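PDB 6BSN: bifunctional protein PutA, which probably oxidises proline to glutamate in two steps, using an FAD-dependent proline dehydrogenase domain and an NAD-dependent aldehyde dehydrogenase domain. Local coordinates for residues Glu20-Leu25 / Lys369-Leu374; Gly735-Ala740 / Ala759-Ile764. The protein carries 1 engineered substitution. All coordinates share one frame; numbering follows the deposited sequence.

Both contacts are largely buried, yet they share no element and lie on opposite sides of the chain's centre, their centres about 54 Å apart. Interaction 1 joins two helices distant in sequence, the N-terminal helix 18-28 and helix 369-385 of the proline dehydrogenase barrel, entirely through apolar side chains; polar chemistry is confined to the far side of the second helix, where FAD is held. Interaction 2 is local, tying the two strands and the helix of one beta-alpha-beta unit in the aldehyde dehydrogenase domain. There the backbone does much of the work, with a peptide hydrogen bond, a CA-H...O contact and small methyl groups beside residues that bind NAD+ and a glutamate predicted to be catalytic.

Interaction 1 of 2, residues Glu20-Leu25 / Lys369-Leu374; sequences EIAARL and KAMTDL. With FDA (dihydroflavine-adenine dinucleotide), chain C; SO4 (sulfate ion), chain I.
Leu374 and Leu25 cross obliquely, the CD2 branch of Leu374 pressing on CB of Leu25 at 3.4 Å, tighter than a usual carbon-carbon contact. Leu374 CG stands opposite its backbone N (chi1 -160°), which carries that branch outward to the other helix, where it also reaches the CD1 methyl of Leu25. The side chain of Met371 does not start out toward the other helix, but its bends at chi2 and chi3 bring the thioether end across the gap. Its CE methyl settles 3.9 Å from CB of Ala22, with SD alongside, and meets the CG2 branch of Ile21 from another side at 4.1 Å. Pro487 and Ile491 of helix 487-491 pack against Leu374 and Met371 as well.

The axes of the two helical segments come within 11.3 Å at an angle of 50°. The contact sets an N-terminal helix against the outside of the TIM barrel of proline dehydrogenase, on the helix that precedes strand 390-395. The opposite flank of that helix holds the flavin cofactor. Lys369 lays CG over the face of the adenine, 3.5 Å from N7A, and extends NZ to the phosphate oxygen O2A at 3.1 Å; NZ is also bridged to Asp373 OD1, on its syn lone pair. A methionine in place of Lys369 would probably leave O2A without this positive partner and Asp373 with Lys344 as its remaining salt bridge. Thr372 OG1 donates to adenine N3A at 2.8 Å, and at the helix's first turn Ala370 N points almost straight (174°) at O4 of a sulfate that was probably picked up during crystallisation and that Arg368 also binds.

Interaction 2 of 2, residues Gly735-Ala740 / Ala759-Ile764; sequences GSTEVA and AETGGI. With PRO (proline), chain H.
The peptide plane that joins Gly735 to Ser736 meets Thr761 at its oxygen end and a bound proline on one face. The proline O atom sits 3.2 Å above Gly735 C, while Thr761 CA approaches Gly735 O at 3.1 Å in a CA-H...O contact, tilted toward the other face. The Glu760 carbonyl is met end-on: Gly735 N donates to Glu760 O at 3.1 Å, with a C=O...N angle of 170°. The Glu760 carboxylate folds back on its own chain, where OE2 takes the N-H of Gly762 at 3.0 Å.

Around these groups the side chains are small. Thr737 and Thr761 cross at about a right angle, Thr737 CG2 lying 3.7 Å from Thr761 CB. Thr761 CG2 is set opposite its carbonyl carbon, which turns it to the helix and the methyl of Ala740, 3.6 Å away; its OG1 bonds Leu961 O. Ala740 CB also meets Ala759 CB, and Ile754 of the second subunit packs on Ala740.

The contact closes a beta-alpha-beta unit, in which strands 730-734 and 757-760 run parallel with helix 737-749 between them in the chain. Ser736 is the N-cap, its OG accepting from Val739 N at 3.3 Å. Ser736 and Thr761 are NAD+-binding residues, and Glu760, predicted to be catalytic, touches Ala794, an engineered residue at the other predicted active-site position. With proline against the Gly735-Ser736 peptide and in van der Waals reach of Ser736, the geometry is consistent with proline competing for part of the NAD+ site, and the Gly762 bond would help to set the carboxylate of Glu760.

Interaction 1 of 2, residues Glu20-Leu25 / Lys369-Leu374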
loop_
_atom_site.group_PDB
_atom_site.type_symbol
_atom_site.label_atom_id
_atom_site.label_comp_id
_atom_site.label_asym_id
_atom_site.label_seq_id
_atom_site.Cartn_x
_atom_site.Cartn_y
_atom_site.Cartn_z
ATOM N N GLU A 20 -29.913 18.933 -2.882
ATOM C CA GLU A 20 -30.987 19.710 -3.503
ATOM C C GLU A 20 -31.120 21.093 -2.864
ATOM O O GLU A 20 -31.452 22.065 -3.556
ATOM C CB GLU A 20 -32.316 18.945 -3.427
ATOM N N ILE A 21 -30.874 21.212 -1.554
ATOM C CA ILE A 21 -30.876 22.534 -0.925
ATOM C C ILE A 21 -29.699 23.359 -1.436
ATOM O O ILE A 21 -29.845 24.544 -1.771
ATOM C CB ILE A 21 -30.847 22.418 0.611
ATOM C CG1 ILE A 21 -32.183 21.900 1.153
ATOM C CG2 ILE A 21 -30.530 23.758 1.237
ATOM C CD1 ILE A 21 -32.083 21.351 2.593
ATOM N N ALA A 22 -28.518 22.740 -1.512
ATOM C CA ALA A 22 -27.333 23.435 -1.990
ATOM C C ALA A 22 -27.450 23.846 -3.457
ATOM O O ALA A 22 -26.895 24.879 -3.846
ATOM C CB ALA A 22 -26.105 22.556 -1.778
ATOM N N ALA A 23 -28.187 23.080 -4.274
ATOM C CA ALA A 23 -28.330 23.429 -5.689
ATOM C C ALA A 23 -29.044 24.758 -5.861
ATOM O O ALA A 23 -28.815 25.461 -6.851
ATOM C CB ALA A 23 -29.077 22.328 -6.451
ATOM N N ARG A 24 -29.921 25.108 -4.925
ATOM C CA ARG A 24 -30.595 26.396 -4.975
ATOM C C ARG A 24 -29.801 27.487 -4.273
ATOM O O ARG A 24 -29.682 28.593 -4.809
ATOM C CB ARG A 24 -32.001 26.274 -4.383
ATOM C CG ARG A 24 -32.840 25.159 -5.029
ATOM C CD ARG A 24 -34.257 25.044 -4.450
ATOM N NE ARG A 24 -34.247 24.436 -3.121
ATOM C CZ ARG A 24 -34.355 25.102 -1.976
ATOM N NH1 ARG A 24 -34.499 26.423 -1.978
ATOM N NH2 ARG A 24 -34.326 24.440 -0.826
ATOM N N LEU A 25 -29.220 27.197 -3.105
ATOM C CA LEU A 25 -28.550 28.249 -2.339
ATOM C C LEU A 25 -27.240 28.694 -2.996
ATOM O O LEU A 25 -26.884 29.877 -2.921
ATOM C CB LEU A 25 -28.285 27.778 -0.906
ATOM C CG LEU A 25 -29.425 27.373 0.033
ATOM C CD1 LEU A 25 -28.845 26.908 1.346
ATOM C CD2 LEU A 25 -30.394 28.515 0.274
ATOM N N LYS A 369 -20.506 22.863 8.227
ATOM C CA LYS A 369 -20.595 24.205 8.776
ATOM C C LYS A 369 -20.892 25.249 7.700
ATOM O O LYS A 369 -21.717 26.153 7.907
ATOM C CB LYS A 369 -19.282 24.525 9.491
ATOM C CG LYS A 369 -19.420 25.362 10.742
ATOM C CD LYS A 369 -19.498 26.810 10.398
ATOM C CE LYS A 369 -19.193 27.688 11.599
ATOM N NZ LYS A 369 -19.075 29.083 11.101
ATOM N N ALA A 370 -20.212 25.156 6.551
ATOM C CA ALA A 370 -20.434 26.135 5.482
ATOM C C ALA A 370 -21.869 26.103 4.978
ATOM O O ALA A 370 -22.362 27.116 4.468
ATOM C CB ALA A 370 -19.466 25.907 4.312
ATOM N N MET A 371 -22.550 24.952 5.095
ATOM C CA MET A 371 -23.965 24.882 4.724
ATOM C C MET A 371 -24.836 25.668 5.714
ATOM O O MET A 371 -25.757 26.389 5.308
ATOM C CB MET A 371 -24.417 23.418 4.620
ATOM C CG MET A 371 -24.054 22.710 3.297
ATOM S SD MET A 371 -24.782 23.490 1.819
ATOM C CE MET A 371 -26.534 23.158 2.008
ATOM N N THR A 372 -24.556 25.559 7.011
ATOM C CA THR A 372 -25.250 26.411 7.972
ATOM C C THR A 372 -24.995 27.880 7.678
ATOM O O THR A 372 -25.930 28.691 7.665
ATOM C CB THR A 372 -24.824 26.061 9.394
ATOM O OG1 THR A 372 -25.365 24.787 9.716
ATOM C CG2 THR A 372 -25.308 27.106 10.404
ATOM N N ASP A 373 -23.742 28.234 7.397
ATOM C CA ASP A 373 -23.405 29.632 7.119
ATOM C C ASP A 373 -24.070 30.115 5.834
ATOM O O ASP A 373 -24.568 31.243 5.777
ATOM C CB ASP A 373 -21.886 29.808 7.043
ATOM C CG ASP A 373 -21.222 29.736 8.400
ATOM O OD1 ASP A 373 -20.042 29.346 8.461
ATOM O OD2 ASP A 373 -21.885 30.025 9.418
ATOM N N LEU A 374 -24.100 29.263 4.804
ATOM C CA LEU A 374 -24.828 29.583 3.582
ATOM C C LEU A 374 -26.301 29.831 3.869
ATOM O O LEU A 374 -26.878 30.837 3.431
ATOM C CB LEU A 374 -24.694 28.430 2.582
ATOM C CG LEU A 374 -24.962 28.707 1.113
ATOM C CD1 LEU A 374 -23.797 29.482 0.545
ATOM C CD2 LEU A 374 -25.126 27.395 0.394
HETATM P PA FDA C . -19.997 30.355 14.369
HETATM O O1A FDA C . -18.547 29.920 14.725
HETATM O O2A FDA C . -20.255 31.083 13.172
HETATM O O5B FDA C . -20.969 29.278 14.067
HETATM C C5B FDA C . -21.056 28.165 14.949
HETATM C C4B FDA C . -22.293 27.332 14.622
HETATM O O4B FDA C . -22.179 26.659 13.397
HETATM C C3B FDA C . -22.629 26.248 15.595
HETATM O O3B FDA C . -23.242 26.760 16.703
HETATM C C2B FDA C . -23.530 25.393 14.800
HETATM O O2B FDA C . -24.826 25.889 14.825
HETATM C C1B FDA C . -22.951 25.505 13.428
HETATM N N9A FDA C . -22.118 24.376 13.046
HETATM C C8A FDA C . -20.898 23.980 13.577
HETATM N N7A FDA C . -20.483 22.892 12.947
HETATM C C5A FDA C . -21.416 22.529 11.978
HETATM C C6A FDA C . -21.515 21.514 11.045
HETATM N N6A FDA C . -20.476 20.528 10.927
HETATM N N1A FDA C . -22.577 21.444 10.228
HETATM C C2A FDA C . -23.580 22.343 10.298
HETATM N N3A FDA C . -23.507 23.356 11.202
HETATM C C4A FDA C . -22.469 23.473 12.029
HETATM N N1 FDA C . -29.048 28.931 19.578
HETATM C C2 FDA C . -30.251 28.162 19.506
HETATM O O2 FDA C . -30.160 26.900 18.975
HETATM N N3 FDA C . -31.479 28.701 19.973
HETATM C C4 FDA C . -31.509 30.004 20.509
HETATM O O4 FDA C . -32.679 30.556 20.962
HETATM C C4X FDA C . -30.255 30.806 20.573
HETATM N N5 FDA C . -30.270 32.118 21.155
HETATM C C5X FDA C . -29.078 32.941 21.017
HETATM C C6 FDA C . -29.144 34.379 21.434
HETATM C C7 FDA C . -27.996 35.190 21.229
HETATM C C7M FDA C . -28.047 36.636 21.641
HETATM C C8 FDA C . -26.804 34.647 20.639
HETATM C C8M FDA C . -25.569 35.483 20.408
HETATM C C9 FDA C . -26.755 33.290 20.253
HETATM C C9A FDA C . -27.943 32.431 20.460
HETATM N N10 FDA C . -27.859 31.019 20.145
HETATM C C10 FDA C . -29.080 30.270 20.118
HETATM C "C1'" FDA C . -26.583 30.327 19.884
HETATM C "C2'" FDA C . -26.316 30.230 18.392
HETATM O "O2'" FDA C . -27.235 29.384 17.795
HETATM C "C3'" FDA C . -24.911 29.721 18.120
HETATM O "O3'" FDA C . -24.817 28.502 18.732
HETATM C "C4'" FDA C . -23.751 30.573 18.639
HETATM O "O4'" FDA C . -24.106 31.914 18.696
HETATM C "C5'" FDA C . -22.526 30.439 17.740
HETATM O "O5'" FDA C . -22.850 30.734 16.395
HETATM P P FDA C . -22.127 31.884 15.532
HETATM O O1P FDA C . -22.894 32.527 14.334
HETATM O O2P FDA C . -21.684 32.841 16.694
HETATM O O3P FDA C . -20.630 31.231 15.397
HETATM S S SO4 I . -16.955 23.121 6.209
HETATM O O1 SO4 I . -16.595 24.263 7.038
HETATM O O2 SO4 I . -16.520 21.863 6.813
HETATM O O3 SO4 I . -16.316 23.265 4.898
HETATM O O4 SO4 I . -18.403 23.077 6.010
#

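Interaction 2 of 2, residues Gly735-Ala740 / Ala759-Ile764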
loop_
_atom_site.group_PDB
_atom_site.type_symbol
_atom_site.label_atom_id
_atom_site.label_comp_id
_atom_site.label_asym_id
_atom_site.label_seq_id
_atom_site.Cartn_x
_atom_site.Cartn_y
_atom_site.Cartn_z
ATOM N N GLY A 735 -35.088 -15.485 31.795
ATOM C CA GLY A 735 -36.148 -15.469 32.788
ATOM C C GLY A 735 -35.611 -15.340 34.198
ATOM O O GLY A 735 -34.623 -14.639 34.421
ATOM N N SER A 736 -36.238 -16.017 35.151
ATOM C CA SER A 736 -35.895 -15.862 36.555
ATOM C C SER A 736 -34.747 -16.781 36.945
ATOM O O SER A 736 -34.517 -17.830 36.332
ATOM C CB SER A 736 -37.100 -16.164 37.447
ATOM O OG SER A 736 -37.362 -17.556 37.469
ATOM N N THR A 737 -34.033 -16.373 37.997
ATOM C CA THR A 737 -32.946 -17.188 38.530
ATOM C C THR A 737 -33.418 -18.577 38.907
ATOM O O THR A 737 -32.729 -19.566 38.631
ATOM C CB THR A 737 -32.351 -16.523 39.755
ATOM O OG1 THR A 737 -33.426 -16.181 40.639
ATOM C CG2 THR A 737 -31.563 -15.277 39.357
ATOM N N GLU A 738 -34.584 -18.671 39.553
ATOM C CA GLU A 738 -35.054 -19.954 40.066
ATOM C C GLU A 738 -35.310 -20.943 38.936
ATOM O O GLU A 738 -34.967 -22.131 39.048
ATOM C CB GLU A 738 -36.321 -19.765 40.909
ATOM N N VAL A 739 -35.935 -20.487 37.848
ATOM C CA VAL A 739 -36.234 -21.422 36.769
ATOM C C VAL A 739 -34.948 -21.835 36.064
ATOM O O VAL A 739 -34.786 -22.997 35.673
ATOM C CB VAL A 739 -37.270 -20.820 35.802
ATOM C CG1 VAL A 739 -37.375 -21.649 34.524
ATOM C CG2 VAL A 739 -38.638 -20.748 36.496
ATOM N N ALA A 740 -33.993 -20.908 35.941
ATOM C CA ALA A 740 -32.707 -21.245 35.346
ATOM C C ALA A 740 -31.991 -22.326 36.141
ATOM O O ALA A 740 -31.384 -23.230 35.559
ATOM C CB ALA A 740 -31.830 -20.004 35.256
ATOM N N ALA A 759 -28.057 -18.597 29.991
ATOM C CA ALA A 759 -29.127 -18.051 30.815
ATOM C C ALA A 759 -28.854 -16.584 31.115
ATOM O O ALA A 759 -27.738 -16.227 31.512
ATOM C CB ALA A 759 -29.280 -18.846 32.131
ATOM N N GLU A 760 -29.871 -15.737 30.933
ATOM C CA GLU A 760 -29.853 -14.358 31.422
ATOM C C GLU A 760 -30.983 -14.225 32.433
ATOM O O GLU A 760 -32.141 -14.518 32.113
ATOM C CB GLU A 760 -30.003 -13.353 30.271
ATOM C CG GLU A 760 -29.900 -11.853 30.697
ATOM C CD GLU A 760 -31.259 -11.215 30.891
ATOM O OE1 GLU A 760 -31.813 -10.700 29.890
ATOM O OE2 GLU A 760 -31.789 -11.253 32.033
ATOM N N THR A 761 -30.652 -13.818 33.663
ATOM C CA THR A 761 -31.590 -13.975 34.775
ATOM C C THR A 761 -31.763 -12.708 35.613
ATOM O O THR A 761 -31.961 -12.790 36.824
ATOM C CB THR A 761 -31.173 -15.148 35.663
ATOM O OG1 THR A 761 -29.761 -15.084 35.895
ATOM C CG2 THR A 761 -31.496 -16.461 34.968
ATOM N N GLY A 762 -31.718 -11.538 34.995
ATOM C CA GLY A 762 -32.072 -10.321 35.694
ATOM C C GLY A 762 -30.955 -9.740 36.545
ATOM O O GLY A 762 -29.777 -10.091 36.438
ATOM N N GLY A 763 -31.351 -8.805 37.400
ATOM C CA GLY A 763 -30.399 -8.167 38.289
ATOM C C GLY A 763 -31.121 -7.296 39.288
ATOM O O GLY A 763 -32.302 -6.976 39.134
ATOM N N ILE A 764 -30.380 -6.916 40.323
ATOM C CA ILE A 764 -30.779 -5.823 41.201
ATOM C C ILE A 764 -29.825 -4.692 40.863
ATOM O O ILE A 764 -28.759 -4.552 41.468
ATOM C CB ILE A 764 -30.722 -6.210 42.691
ATOM C CG1 ILE A 764 -31.562 -7.470 42.925
ATOM C CG2 ILE A 764 -31.152 -5.007 43.584
ATOM C CD1 ILE A 764 -31.567 -7.973 44.379
HETATM N N PRO H . -38.848 -12.822 36.441
HETATM C CA PRO H . -39.354 -12.822 35.080
HETATM C C PRO H . -38.196 -12.458 34.130
HETATM O O PRO H . -37.025 -12.456 34.599
HETATM C CB PRO H . -40.504 -11.849 34.943
HETATM C CG PRO H . -40.672 -11.237 36.333
HETATM C CD PRO H . -39.457 -11.750 37.166
HETATM O OXT PRO H . -38.401 -12.176 32.911
#